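Local structure of esterase family protein (Staphylococcus aureus, 7L0A) at residues N15-S18 / M23-N26; L56-T61 / H242-W247; E70-E75 / Y246-I251; S88-M93 / H128-Y133; Y225-R228 / P232-F235. The protein probably hydrolyses S-formylglutathione to formate and glutathione, as a serine esterase of the esterase D family with the alpha/beta-hydrolase fold. One frame throughout, in Å; residues are numbered along the deposited sequence. Where two conformers were deposited one is given.

Contact 1 (N15-S18 / M23-N26); sequences NYHS and MHQN
Tyr16 and Gln25 face each other as an antiparallel hydrogen-bonded pair. Tyr16 N gives to Gln25 O over 3.0 Å, and Gln25 N gives to Tyr16 O over 2.9 Å. Toward the turn a third bond runs from Ser18 N to Met23 O, also 3.0 Å long. Tyr16 O is met a second time, by a CA-H...O contact from His24 CA at 3.2 Å. His17 and His24 form a non-hydrogen-bonded pair, on the turn side, and their side chains share one face of the sheet. The edge of the His17 imidazole points at the face of the His24 ring. This T-shaped pair has centroids 5.5 Å apart and planes at 84°. His24 CG stands beside its own backbone N (chi1 -63°), which turns CD2 of its ring to 3.9 Å from His17 CB. The ladder is the turn end of the beta hairpin of strands 9-17 and 24-32, at the margin of the sheet within this chain, an alpha/beta-hydrolase. On the opposite face lie the Tyr16 ring and the Gln25 chain, with Tyr16 CE1 4.0 Å from Gln25 CB. Gln25 CG rests 4.0 Å from Ser18 CB; beyond it the chain bends at chi2, carrying the amide away from strand 9-17 to Asp86 and Asn84, which hydrogen-bond it. Helix 99-113 covers this face, and its Glu105 hydrogen-bonds both Tyr16 OH and Ser18 OG. His17 N bonds to Glu33 of the second subunit, whose His8 stacks on the His17 ring. Asn15 pairs with a strand of that subunit, which continues the sheet across the interface.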
# COMPACT_ATOMS: atom_id res chain seq x y z
N ASN B 15 0.46 7.00 -0.08
CA ASN B 15 0.37 8.41 0.29
C ASN B 15 -0.88 8.54 1.15
O ASN B 15 -1.97 8.22 0.71
CB ASN B 15 0.27 9.29 -0.97
CG ASN B 15 0.27 10.77 -0.68
OD1 ASN B 15 -0.29 11.22 0.30
ND2 ASN B 15 0.87 11.54 -1.57
N TYR B 16 -0.72 8.99 2.40
CA TYR B 16 -1.87 9.06 3.30
C TYR B 16 -1.78 10.32 4.13
O TYR B 16 -0.71 10.91 4.27
CB TYR B 16 -1.98 7.80 4.21
CG TYR B 16 -1.03 7.75 5.37
CD1 TYR B 16 0.36 7.62 5.19
CD2 TYR B 16 -1.50 7.90 6.65
CE1 TYR B 16 1.23 7.60 6.30
CE2 TYR B 16 -0.65 7.90 7.74
CZ TYR B 16 0.70 7.76 7.56
OH TYR B 16 1.56 7.77 8.64
N HIS B 17 -2.92 10.76 4.66
CA HIS B 17 -2.92 11.84 5.64
C HIS B 17 -2.62 11.28 7.04
O HIS B 17 -3.32 10.40 7.53
CB HIS B 17 -4.28 12.55 5.65
CG HIS B 17 -4.31 13.70 6.59
ND1 HIS B 17 -4.66 13.58 7.91
CD2 HIS B 17 -3.99 15.00 6.40
CE1 HIS B 17 -4.59 14.76 8.50
NE2 HIS B 17 -4.17 15.64 7.60
N SER B 18 -1.55 11.78 7.65
CA SER B 18 -1.13 11.35 8.97
C SER B 18 -1.84 12.16 10.05
O SER B 18 -1.67 13.38 10.09
CB SER B 18 0.37 11.54 9.11
OG SER B 18 0.79 11.40 10.45
N MET B 23 -0.38 16.20 8.23
CA MET B 23 -0.24 16.45 6.80
C MET B 23 0.01 15.12 6.11
O MET B 23 0.11 14.07 6.75
CB MET B 23 0.87 17.44 6.48
CG MET B 23 2.19 17.12 7.08
SD MET B 23 3.36 18.46 6.76
CE MET B 23 3.61 18.18 5.01
N HIS B 24 0.08 15.17 4.78
CA HIS B 24 0.29 13.95 4.02
C HIS B 24 1.73 13.47 4.16
O HIS B 24 2.68 14.26 4.28
CB HIS B 24 -0.05 14.20 2.58
CG HIS B 24 -1.48 14.56 2.35
ND1 HIS B 24 -1.88 15.86 2.12
CD2 HIS B 24 -2.61 13.81 2.36
CE1 HIS B 24 -3.18 15.88 1.95
NE2 HIS B 24 -3.66 14.66 2.11
N GLN B 25 1.87 12.14 4.14
CA GLN B 25 3.14 11.45 4.26
C GLN B 25 3.16 10.30 3.28
O GLN B 25 2.13 9.68 3.02
CB GLN B 25 3.39 10.90 5.66
CG GLN B 25 3.60 11.96 6.72
CD GLN B 25 4.84 12.78 6.49
OE1 GLN B 25 5.95 12.27 6.44
NE2 GLN B 25 4.66 14.09 6.35
N ASN B 26 4.34 10.02 2.75
CA ASN B 26 4.55 8.88 1.87
C ASN B 26 5.24 7.74 2.60
O ASN B 26 6.13 7.97 3.44
CB ASN B 26 5.38 9.25 0.64
CG ASN B 26 4.66 10.16 -0.29
OD1 ASN B 26 3.52 9.91 -0.63
ND2 ASN B 26 5.31 11.22 -0.74

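Contact 2 (L56-T61 / H242-W247); sequences LSSDET and HDYAYW
The hydroxyls of Ser58 and Tyr244 meet in one short hydrogen bond, with Ser58 OG 2.7 Å from Tyr244 OH. Either oxygen could give the proton. Ser58 OG comes in at the edge of the tyrosine ring, in its plane, and lies 3.5 Å from Tyr244 CE2. Its position beside the backbone N of Ser58 (chi1 -62°) turns it to the ring. A bound magnesium ion lies about 3 Å from the Ser58 side chain. The bond joins the loop after strand 49-53 to the start of helix 244-259, at the active-site end of an alpha/beta-hydrolase. His242, just ahead of that helix, is the predicted charge-relay histidine, and its ND1 is hydrogen-bonded to Asp213. Trp247 packs on two rings of its own segment, those of Tyr244 and His242. Its CE3 lies over the centre of the Tyr244 ring, 3.6 Å above the plane, and its CZ2 lies over the centre of the His242 ring. Both pairs are edge-to-face, and His128 stacks on the indole. Asp243 is the N-cap of the helix, and its OD1 accepts from Tyr246 N at 3.2 Å. In the loop, Asp59 OD1 accepts twice from Thr61. The bond from Thr61 OG1 is 2.7 Å and uses the syn lone pair, while Thr61 N comes from the anti side, tilted out of the carboxylate plane, at 2.8 Å, capping the turn that leads into helix 62-66.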
# COMPACT_ATOMS: atom_id res chain seq x y z
N LEU B 56 18.86 12.17 7.30
CA LEU B 56 18.34 13.50 6.96
C LEU B 56 18.53 13.89 5.51
O LEU B 56 18.10 15.00 5.12
CB LEU B 56 18.97 14.57 7.83
CG LEU B 56 18.49 14.53 9.26
CD1 LEU B 56 19.38 15.50 10.08
CD2 LEU B 56 17.06 14.91 9.47
N SER B 57 19.22 13.10 4.71
CA SER B 57 19.43 13.37 3.31
C SER B 57 18.62 12.46 2.42
O SER B 57 18.87 12.38 1.22
CB SER B 57 20.92 13.26 2.97
OG SER B 57 21.61 14.29 3.65
N SER B 58 17.64 11.78 3.00
CA SER B 58 16.87 10.74 2.35
C SER B 58 15.38 10.98 2.51
O SER B 58 14.90 11.83 3.28
CB SER B 58 17.22 9.37 2.94
OG SER B 58 18.58 9.07 2.71
N ASP B 59 14.62 10.18 1.78
CA ASP B 59 13.17 10.08 1.92
C ASP B 59 12.80 8.59 1.78
O ASP B 59 13.66 7.70 1.86
CB ASP B 59 12.48 10.99 0.90
CG ASP B 59 12.69 10.57 -0.54
OD1 ASP B 59 13.01 9.39 -0.83
OD2 ASP B 59 12.53 11.45 -1.44
N GLU B 60 11.51 8.32 1.64
CA GLU B 60 10.99 6.96 1.64
C GLU B 60 11.43 6.14 0.42
O GLU B 60 11.15 4.93 0.39
CB GLU B 60 9.45 6.98 1.74
CG GLU B 60 8.74 7.25 0.39
CD GLU B 60 8.68 8.70 -0.02
OE1 GLU B 60 9.11 9.57 0.78
OE2 GLU B 60 8.17 8.99 -1.16
N THR B 61 12.08 6.77 -0.55
CA THR B 61 12.54 6.08 -1.75
C THR B 61 14.05 5.80 -1.76
O THR B 61 14.52 5.04 -2.62
CB THR B 61 12.20 6.87 -3.05
OG1 THR B 61 13.04 8.01 -3.20
CG2 THR B 61 10.74 7.24 -3.13
N HIS B 242 30.13 7.24 5.80
CA HIS B 242 28.75 7.64 6.09
C HIS B 242 27.96 7.80 4.78
O HIS B 242 27.61 8.89 4.35
CB HIS B 242 28.78 8.94 6.90
CG HIS B 242 27.52 9.24 7.63
ND1 HIS B 242 27.29 8.79 8.91
CD2 HIS B 242 26.43 9.95 7.28
CE1 HIS B 242 26.10 9.21 9.31
NE2 HIS B 242 25.55 9.90 8.33
N ASP B 243 27.68 6.66 4.15
CA ASP B 243 27.07 6.70 2.82
C ASP B 243 26.41 5.35 2.51
O ASP B 243 26.55 4.37 3.26
CB ASP B 243 28.10 7.09 1.75
CG ASP B 243 29.29 6.16 1.70
OD1 ASP B 243 29.11 4.93 1.75
OD2 ASP B 243 30.42 6.67 1.56
N TYR B 244 25.67 5.32 1.37
CA TYR B 244 24.87 4.15 1.03
C TYR B 244 25.70 3.02 0.45
O TYR B 244 25.24 1.87 0.39
CB TYR B 244 23.77 4.56 0.07
CG TYR B 244 22.55 5.07 0.77
CD1 TYR B 244 21.63 4.18 1.33
CD2 TYR B 244 22.28 6.43 0.88
CE1 TYR B 244 20.50 4.62 1.98
CE2 TYR B 244 21.13 6.89 1.55
CZ TYR B 244 20.26 6.00 2.07
OH TYR B 244 19.12 6.42 2.69
N ALA B 245 26.93 3.29 0.03
CA ALA B 245 27.81 2.17 -0.28
C ALA B 245 28.02 1.30 0.95
O ALA B 245 28.02 0.07 0.88
CB ALA B 245 29.14 2.68 -0.82
N TYR B 246 28.17 1.94 2.12
CA TYR B 246 28.24 1.18 3.36
C TYR B 246 26.87 0.66 3.80
O TYR B 246 26.74 -0.52 4.14
CB TYR B 246 28.87 2.03 4.48
CG TYR B 246 28.94 1.28 5.79
CD1 TYR B 246 29.87 0.28 5.99
CD2 TYR B 246 28.06 1.57 6.85
CE1 TYR B 246 29.93 -0.42 7.18
CE2 TYR B 246 28.10 0.86 8.01
CZ TYR B 246 29.04 -0.13 8.18
OH TYR B 246 29.11 -0.86 9.34
N TRP B 247 25.82 1.51 3.79
CA TRP B 247 24.53 1.03 4.27
C TRP B 247 23.95 -0.08 3.40
O TRP B 247 23.22 -0.93 3.91
CB TRP B 247 23.52 2.20 4.43
CG TRP B 247 24.08 3.21 5.43
CD1 TRP B 247 24.72 2.92 6.57
CD2 TRP B 247 24.12 4.63 5.28
NE1 TRP B 247 25.16 4.08 7.18
CE2 TRP B 247 24.78 5.14 6.42
CE3 TRP B 247 23.63 5.52 4.34
CZ2 TRP B 247 25.00 6.49 6.60
CZ3 TRP B 247 23.85 6.85 4.50
CH2 TRP B 247 24.52 7.34 5.65

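Contact 3 (E70-E75 / Y246-I251)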
# COMPACT_ATOMS: atom_id res chain seq x y z
N GLU B 70 15.50 -4.49 -1.46
CA GLU B 70 14.38 -5.35 -1.84
C GLU B 70 14.86 -6.76 -2.21
O GLU B 70 14.20 -7.75 -1.88
CB GLU B 70 13.57 -4.75 -2.99
CG GLU B 70 12.39 -5.67 -3.32
CD GLU B 70 11.42 -5.13 -4.36
OE1 GLU B 70 11.39 -3.89 -4.55
OE2 GLU B 70 10.68 -5.93 -4.96
N ARG B 71 15.99 -6.86 -2.89
CA ARG B 71 16.55 -8.16 -3.23
C ARG B 71 16.90 -8.96 -1.97
O ARG B 71 16.67 -10.17 -1.91
CB ARG B 71 17.78 -7.96 -4.15
CG ARG B 71 18.45 -9.22 -4.59
CD ARG B 71 19.26 -9.01 -5.84
NE ARG B 71 20.21 -7.90 -5.78
CZ ARG B 71 21.42 -7.96 -5.23
NH1 ARG B 71 21.85 -9.06 -4.66
NH2 ARG B 71 22.21 -6.89 -5.25
N TYR B 72 17.45 -8.29 -0.96
CA TYR B 72 17.78 -8.98 0.28
C TYR B 72 16.52 -9.43 1.00
O TYR B 72 16.44 -10.57 1.51
CB TYR B 72 18.62 -8.08 1.17
CG TYR B 72 19.79 -7.36 0.50
CD1 TYR B 72 20.50 -7.94 -0.55
CD2 TYR B 72 20.15 -6.08 0.92
CE1 TYR B 72 21.54 -7.28 -1.17
CE2 TYR B 72 21.19 -5.41 0.31
CZ TYR B 72 21.89 -6.01 -0.73
OH TYR B 72 22.94 -5.35 -1.34
N ALA B 73 15.53 -8.53 1.09
CA ALA B 73 14.27 -8.84 1.73
C ALA B 73 13.54 -9.97 1.03
O ALA B 73 12.94 -10.83 1.67
CB ALA B 73 13.41 -7.56 1.81
N ASN B 74 13.60 -10.00 -0.30
CA ASN B 74 12.93 -11.06 -1.05
C ASN B 74 13.51 -12.42 -0.72
O ASN B 74 12.78 -13.40 -0.56
CB ASN B 74 13.04 -10.74 -2.55
CG ASN B 74 12.17 -11.61 -3.39
OD1 ASN B 74 11.02 -11.91 -3.03
ND2 ASN B 74 12.67 -12.00 -4.53
N GLU B 75 14.84 -12.50 -0.59
CA GLU B 75 15.50 -13.75 -0.25
C GLU B 75 15.04 -14.28 1.09
O GLU B 75 14.93 -15.50 1.29
CB GLU B 75 17.01 -13.57 -0.23
CG GLU B 75 17.77 -14.86 0.07
CD GLU B 75 19.27 -14.71 0.08
OE1 GLU B 75 19.76 -13.58 -0.11
OE2 GLU B 75 19.96 -15.73 0.30
N TYR B 246 28.17 1.94 2.12
CA TYR B 246 28.24 1.18 3.36
C TYR B 246 26.87 0.66 3.80
O TYR B 246 26.74 -0.52 4.14
CB TYR B 246 28.87 2.03 4.48
CG TYR B 246 28.94 1.28 5.79
CD1 TYR B 246 29.87 0.28 5.99
CD2 TYR B 246 28.06 1.57 6.85
CE1 TYR B 246 29.93 -0.42 7.18
CE2 TYR B 246 28.10 0.86 8.01
CZ TYR B 246 29.04 -0.13 8.18
OH TYR B 246 29.11 -0.86 9.34
N TRP B 247 25.82 1.51 3.79
CA TRP B 247 24.53 1.03 4.27
C TRP B 247 23.95 -0.08 3.40
O TRP B 247 23.22 -0.93 3.91
CB TRP B 247 23.52 2.20 4.43
CG TRP B 247 24.08 3.21 5.43
CD1 TRP B 247 24.72 2.92 6.57
CD2 TRP B 247 24.12 4.63 5.28
NE1 TRP B 247 25.16 4.08 7.18
CE2 TRP B 247 24.78 5.14 6.42
CE3 TRP B 247 23.63 5.52 4.34
CZ2 TRP B 247 25.00 6.49 6.60
CZ3 TRP B 247 23.85 6.85 4.50
CH2 TRP B 247 24.52 7.34 5.65
N ASP B 248 24.34 -0.17 2.10
CA ASP B 248 23.89 -1.31 1.30
C ASP B 248 24.46 -2.62 1.85
O ASP B 248 23.73 -3.59 2.07
CB ASP B 248 24.31 -1.10 -0.15
CG ASP B 248 23.91 -2.23 -1.06
OD1 ASP B 248 22.79 -2.77 -0.97
OD2 ASP B 248 24.74 -2.59 -1.94
N GLN B 249 25.77 -2.63 2.11
CA GLN B 249 26.42 -3.80 2.69
C GLN B 249 25.90 -4.13 4.07
O GLN B 249 25.69 -5.30 4.42
CB GLN B 249 27.93 -3.57 2.78
CG GLN B 249 28.64 -3.31 1.48
CD GLN B 249 30.10 -2.90 1.69
OE1 GLN B 249 30.49 -1.78 1.39
NE2 GLN B 249 30.89 -3.82 2.23
N ALA B 250 25.72 -3.09 4.90
CA ALA B 250 25.32 -3.28 6.28
C ALA B 250 23.89 -3.79 6.38
O ALA B 250 23.58 -4.64 7.22
CB ALA B 250 25.48 -1.97 7.06
N ILE B 251 22.98 -3.27 5.54
CA ILE B 251 21.60 -3.72 5.63
C ILE B 251 21.44 -5.13 5.09
O ILE B 251 20.58 -5.88 5.57
CB ILE B 251 20.65 -2.72 4.95
CG1 ILE B 251 19.21 -2.85 5.44
CG2 ILE B 251 20.67 -2.82 3.45
CD1 ILE B 251 19.01 -2.44 6.92
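Between helical segments 70-75 and 246-251 the nearest CA atoms are those of Tyr72 and Ile251, 8.4 Å apart, too far for the backbones to touch. This is a helix-to-helix contact of the alpha/beta-hydrolase fold, bridged by one long side chain. Tyr72 CG is beside its backbone N (chi1 -47°), and the ring reaches over to the other helix. There Tyr72 OH donates a short hydrogen bond of 2.6 Å to Asp248 OD1. The hydroxyl meets OD1 from above the carboxylate plane, 37° out of it. Even so, the ring and the carboxylate are turned only 21° from each other. Asp248 OD1 lies at the edge of the ring, near its plane, 3.3 Å from Tyr72 CE2. The same oxygen also accepts from the backbone N of Ser68, just before helix 69-75. Two donors therefore grip it, and they probably favour the charged form of the carboxylate. Asp248 touches the ring a second time through its backbone, with Asp248 O 3.6 Å from Tyr72 CE2. One turn further along its helix, Ile251 supplies the apolar part. Lys252 and Ile255 of the same helix also pack on Tyr72. The bond to Asp248 satisfies the hydroxyl of this buried residue, while carbon atoms of these side chains pack on its ring. Ile251 CG2 meets the ring at its edge, 4.1 Å from Tyr72 CE2.

Contact 4 (S88-M93 / H128-Y133)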
# COMPACT_ATOMS: atom_id res chain seq x y z
N SER B 88 11.20 18.37 10.28
CA SER B 88 10.48 19.04 11.35
C SER B 88 9.90 18.06 12.36
O SER B 88 9.55 18.48 13.47
CB SER B 88 9.37 19.91 10.75
OG SER B 88 8.62 19.16 9.80
N ALA B 89 9.80 16.77 12.02
CA ALA B 89 9.23 15.80 12.97
C ALA B 89 10.09 15.68 14.22
O ALA B 89 9.56 15.44 15.32
CB ALA B 89 9.07 14.44 12.31
N TYR B 90 11.40 15.90 14.10
CA TYR B 90 12.28 15.63 15.22
C TYR B 90 12.22 16.70 16.30
O TYR B 90 12.28 16.37 17.49
CB TYR B 90 13.73 15.51 14.76
CG TYR B 90 14.05 14.31 13.90
CD1 TYR B 90 14.32 13.07 14.48
CD2 TYR B 90 14.12 14.42 12.53
CE1 TYR B 90 14.64 11.97 13.69
CE2 TYR B 90 14.42 13.32 11.74
CZ TYR B 90 14.70 12.10 12.33
OH TYR B 90 15.02 11.01 11.60
N ALA B 91 12.13 17.97 15.93
CA ALA B 91 12.22 18.99 16.96
C ALA B 91 11.29 20.19 16.79
O ALA B 91 11.35 21.08 17.64
CB ALA B 91 13.67 19.50 17.09
N ASN B 92 10.43 20.22 15.78
CA ASN B 92 9.52 21.35 15.62
C ASN B 92 8.09 21.07 16.07
O ASN B 92 7.27 22.01 16.09
CB ASN B 92 9.48 21.82 14.17
CG ASN B 92 10.79 22.39 13.70
OD1 ASN B 92 11.59 21.72 13.06
ND2 ASN B 92 11.03 23.65 14.05
N MET B 93 7.75 19.83 16.39
CA MET B 93 6.37 19.49 16.69
C MET B 93 6.13 19.41 18.20
O MET B 93 7.05 19.18 19.00
CB MET B 93 5.99 18.16 16.04
CG MET B 93 6.31 18.11 14.57
SD MET B 93 5.31 19.26 13.58
CE MET B 93 3.71 18.45 13.60
N HIS B 128 19.78 4.28 9.87
CA HIS B 128 21.10 4.89 9.91
C HIS B 128 21.07 6.37 10.25
O HIS B 128 20.13 7.11 9.92
CB HIS B 128 21.82 4.69 8.56
CG HIS B 128 21.20 5.44 7.42
ND1 HIS B 128 20.23 4.89 6.60
CD2 HIS B 128 21.44 6.68 6.93
CE1 HIS B 128 19.90 5.77 5.68
NE2 HIS B 128 20.62 6.86 5.84
N SER B 129 22.15 6.82 10.91
CA SER B 129 22.39 8.22 11.27
C SER B 129 21.24 8.69 12.16
O SER B 129 21.08 8.15 13.27
CB SER B 129 22.67 9.05 10.02
OG SER B 129 23.42 10.18 10.40
N MET B 130 20.45 9.69 11.77
CA MET B 130 19.31 10.02 12.64
C MET B 130 18.32 8.87 12.74
O MET B 130 17.60 8.77 13.74
CB MET B 130 18.59 11.29 12.20
CG MET B 130 19.33 12.54 12.62
SD MET B 130 19.61 12.73 14.38
CE MET B 130 17.95 12.59 15.04
N GLY B 131 18.21 8.04 11.69
CA GLY B 131 17.44 6.83 11.80
C GLY B 131 18.04 5.81 12.75
O GLY B 131 17.33 4.90 13.20
N GLY B 132 19.34 5.91 13.03
CA GLY B 132 19.95 5.04 14.01
C GLY B 132 19.68 5.55 15.42
O GLY B 132 19.50 4.77 16.34
N TYR B 133 19.67 6.89 15.57
CA TYR B 133 19.14 7.51 16.79
C TYR B 133 17.70 7.07 17.04
O TYR B 133 17.35 6.61 18.14
CB TYR B 133 19.23 9.02 16.67
CG TYR B 133 18.53 9.83 17.74
CD1 TYR B 133 17.20 10.18 17.61
CD2 TYR B 133 19.20 10.25 18.85
CE1 TYR B 133 16.55 10.93 18.55
CE2 TYR B 133 18.56 11.00 19.81
CZ TYR B 133 17.23 11.32 19.65
OH TYR B 133 16.59 12.06 20.63
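Tyr90 and Met130 both carry CG beside the backbone N, and each side chain leaves its helix toward the other segment. Met130 then bends twice, at chi2 (-58°) and chi3 (-55°), which folds its methyl back to the tyrosine ring. The two chains slide past each other in opposite directions. Met130 CE lies 3.6 Å from Tyr90 CE1 and 3.7 Å from Tyr90 CD1. At the other end, Met130 CB lies 3.6 Å from Tyr90 OH. Between these touches the sulfur completes a Met-aromatic contact. Met130 SD is 5.4 Å from the centroid of the Tyr90 ring and 21° off its normal. The contact joins the short helix 88-91 to the start of helix 130-141. The turn just ahead of it, at Ser129, fits the nucleophile elbow of the alpha/beta-hydrolases. Ser129, the predicted nucleophile of the charge relay, has a positive phi at this strained turn, and Ser129 O accepts from Gly132 N at 2.8 Å and from Tyr133 N at 3.0 Å. Met130 lies within the turn these bonds close. Tyr99 stacks on the Tyr90 ring, Trp166 also meets it, and a bound magnesium ion lies about 4 Å from the Met130 side chain. No hydrogen bond crosses between the segments. The direct contact is therefore van der Waals and Met-aromatic, with Met130 CE and CB placed along the phenol.

Contact 5 (Y225-R228 / P232-F235)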
# COMPACT_ATOMS: atom_id res chain seq x y z
N TYR B 225 30.16 1.87 26.78
CA TYR B 225 29.23 2.04 27.88
C TYR B 225 28.28 0.86 27.99
O TYR B 225 28.05 0.34 29.10
CB TYR B 225 28.48 3.38 27.75
CG TYR B 225 27.62 3.68 28.98
CD1 TYR B 225 28.20 3.79 30.23
CD2 TYR B 225 26.23 3.83 28.88
CE1 TYR B 225 27.42 4.05 31.36
CE2 TYR B 225 25.45 4.07 30.01
CZ TYR B 225 26.06 4.19 31.25
OH TYR B 225 25.27 4.43 32.36
N LEU B 226 27.72 0.39 26.88
CA LEU B 226 26.92 -0.83 26.92
C LEU B 226 27.66 -1.96 27.64
O LEU B 226 27.08 -2.67 28.48
CB LEU B 226 26.56 -1.29 25.51
CG LEU B 226 25.58 -0.42 24.74
CD1 LEU B 226 25.36 -1.07 23.35
CD2 LEU B 226 24.28 -0.28 25.46
N SER B 227 28.94 -2.15 27.30
CA SER B 227 29.71 -3.21 27.95
C SER B 227 29.80 -2.98 29.46
O SER B 227 29.69 -3.92 30.26
CB SER B 227 31.13 -3.29 27.37
OG SER B 227 31.11 -3.83 26.04
N ARG B 228 30.01 -1.72 29.87
CA ARG B 228 30.22 -1.43 31.29
C ARG B 228 28.94 -1.63 32.10
O ARG B 228 29.02 -1.95 33.28
CB ARG B 228 30.75 -0.00 31.49
CG ARG B 228 32.21 0.17 31.03
CD ARG B 228 32.85 1.47 31.48
NE ARG B 228 32.15 2.68 31.07
CZ ARG B 228 32.30 3.27 29.88
NH1 ARG B 228 33.10 2.75 28.99
NH2 ARG B 228 31.65 4.39 29.60
N PRO B 232 23.74 -6.57 26.56
CA PRO B 232 24.33 -7.36 25.47
C PRO B 232 24.17 -6.69 24.12
O PRO B 232 23.19 -5.99 23.84
CB PRO B 232 23.59 -8.70 25.56
CG PRO B 232 22.33 -8.42 26.25
CD PRO B 232 22.58 -7.24 27.18
N TYR B 233 25.18 -6.90 23.26
CA TYR B 233 25.10 -6.41 21.91
C TYR B 233 26.13 -7.14 21.05
O TYR B 233 27.06 -7.77 21.58
CB TYR B 233 25.37 -4.90 21.83
CG TYR B 233 26.79 -4.59 22.23
CD1 TYR B 233 27.13 -4.44 23.56
CD2 TYR B 233 27.81 -4.46 21.28
CE1 TYR B 233 28.42 -4.19 23.93
CE2 TYR B 233 29.10 -4.19 21.66
CZ TYR B 233 29.40 -4.06 23.00
OH TYR B 233 30.71 -3.79 23.41
N GLN B 234 25.95 -7.03 19.75
CA GLN B 234 26.98 -7.35 18.77
C GLN B 234 27.37 -6.08 18.05
O GLN B 234 26.50 -5.28 17.68
CB GLN B 234 26.48 -8.38 17.75
CG GLN B 234 26.27 -9.73 18.37
CD GLN B 234 25.56 -10.67 17.43
OE1 GLN B 234 24.41 -11.04 17.67
NE2 GLN B 234 26.24 -11.05 16.35
N PHE B 235 28.67 -5.89 17.84
CA PHE B 235 29.16 -4.76 17.07
C PHE B 235 29.99 -5.24 15.89
O PHE B 235 30.88 -6.07 16.05
CB PHE B 235 30.02 -3.84 17.92
CG PHE B 235 30.55 -2.64 17.19
CD1 PHE B 235 29.73 -1.59 16.89
CD2 PHE B 235 31.88 -2.56 16.84
CE1 PHE B 235 30.21 -0.45 16.24
CE2 PHE B 235 32.38 -1.43 16.20
CZ PHE B 235 31.54 -0.38 15.90
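The polar part of the contact is a single pairing of hydroxyls, Ser227 OG with Tyr233 OH at 2.7 Å. Tyr233 OH is probably the donor to Ser227 OG, though the assignment is not firm. Ser227 OG meets the phenol at the ring edge, in the ring plane, and lies 3.4 Å from Tyr233 CE1. It also makes a weak hydrogen bond to Ile223 O, one turn back in its own helix. The apolar part is Leu226 against the same ring. Leu226 CB is 3.7 Å from Tyr233 CD1, and Leu226 CD1 is 3.8 Å from that carbon. The two side chains cross at a slant. Tyr233 CG sits between its backbone N and carbonyl carbon (chi1 65°), which swings the ring across to the helix. The contact closes a beta-alpha-beta unit in which helix 216-228 links strands 204-210 and 234-238, parallel neighbours in the sheet. Leu226 also packs on Ile207, and Tyr233 on Leu205, both of strand 204-210. One aromatic residue thus serves two kinds of chemistry. Its ring carbons lie against a buried leucine, while its hydroxyl meets an exposed serine, whose own oxygen is also weakly bonded to Ile223 O.

In the fold
Contacts 1 and 5 lie at the two margins of this chain's mixed sheet, on opposite sides of the chain's centre, with centres 37 Å apart. Contact 1 closes first along the chain. Contacts 2 and 3 both end on helix 244-259 and share Tyr246 and Trp247. Contacts 4 and 5 follow in series inside the loops that these two close. Contacts 2 and 4 have centres 14 Å apart and meet at the predicted charge relay, where His242 NE2 is 3.0 Å from Ser129 OG. Contact 1 touches contact 2 through Asn26 and Glu60. Contacts 2 and 4 thus bring residues remote in sequence together at the predicted active site, while contact 1 extends to the second subunit.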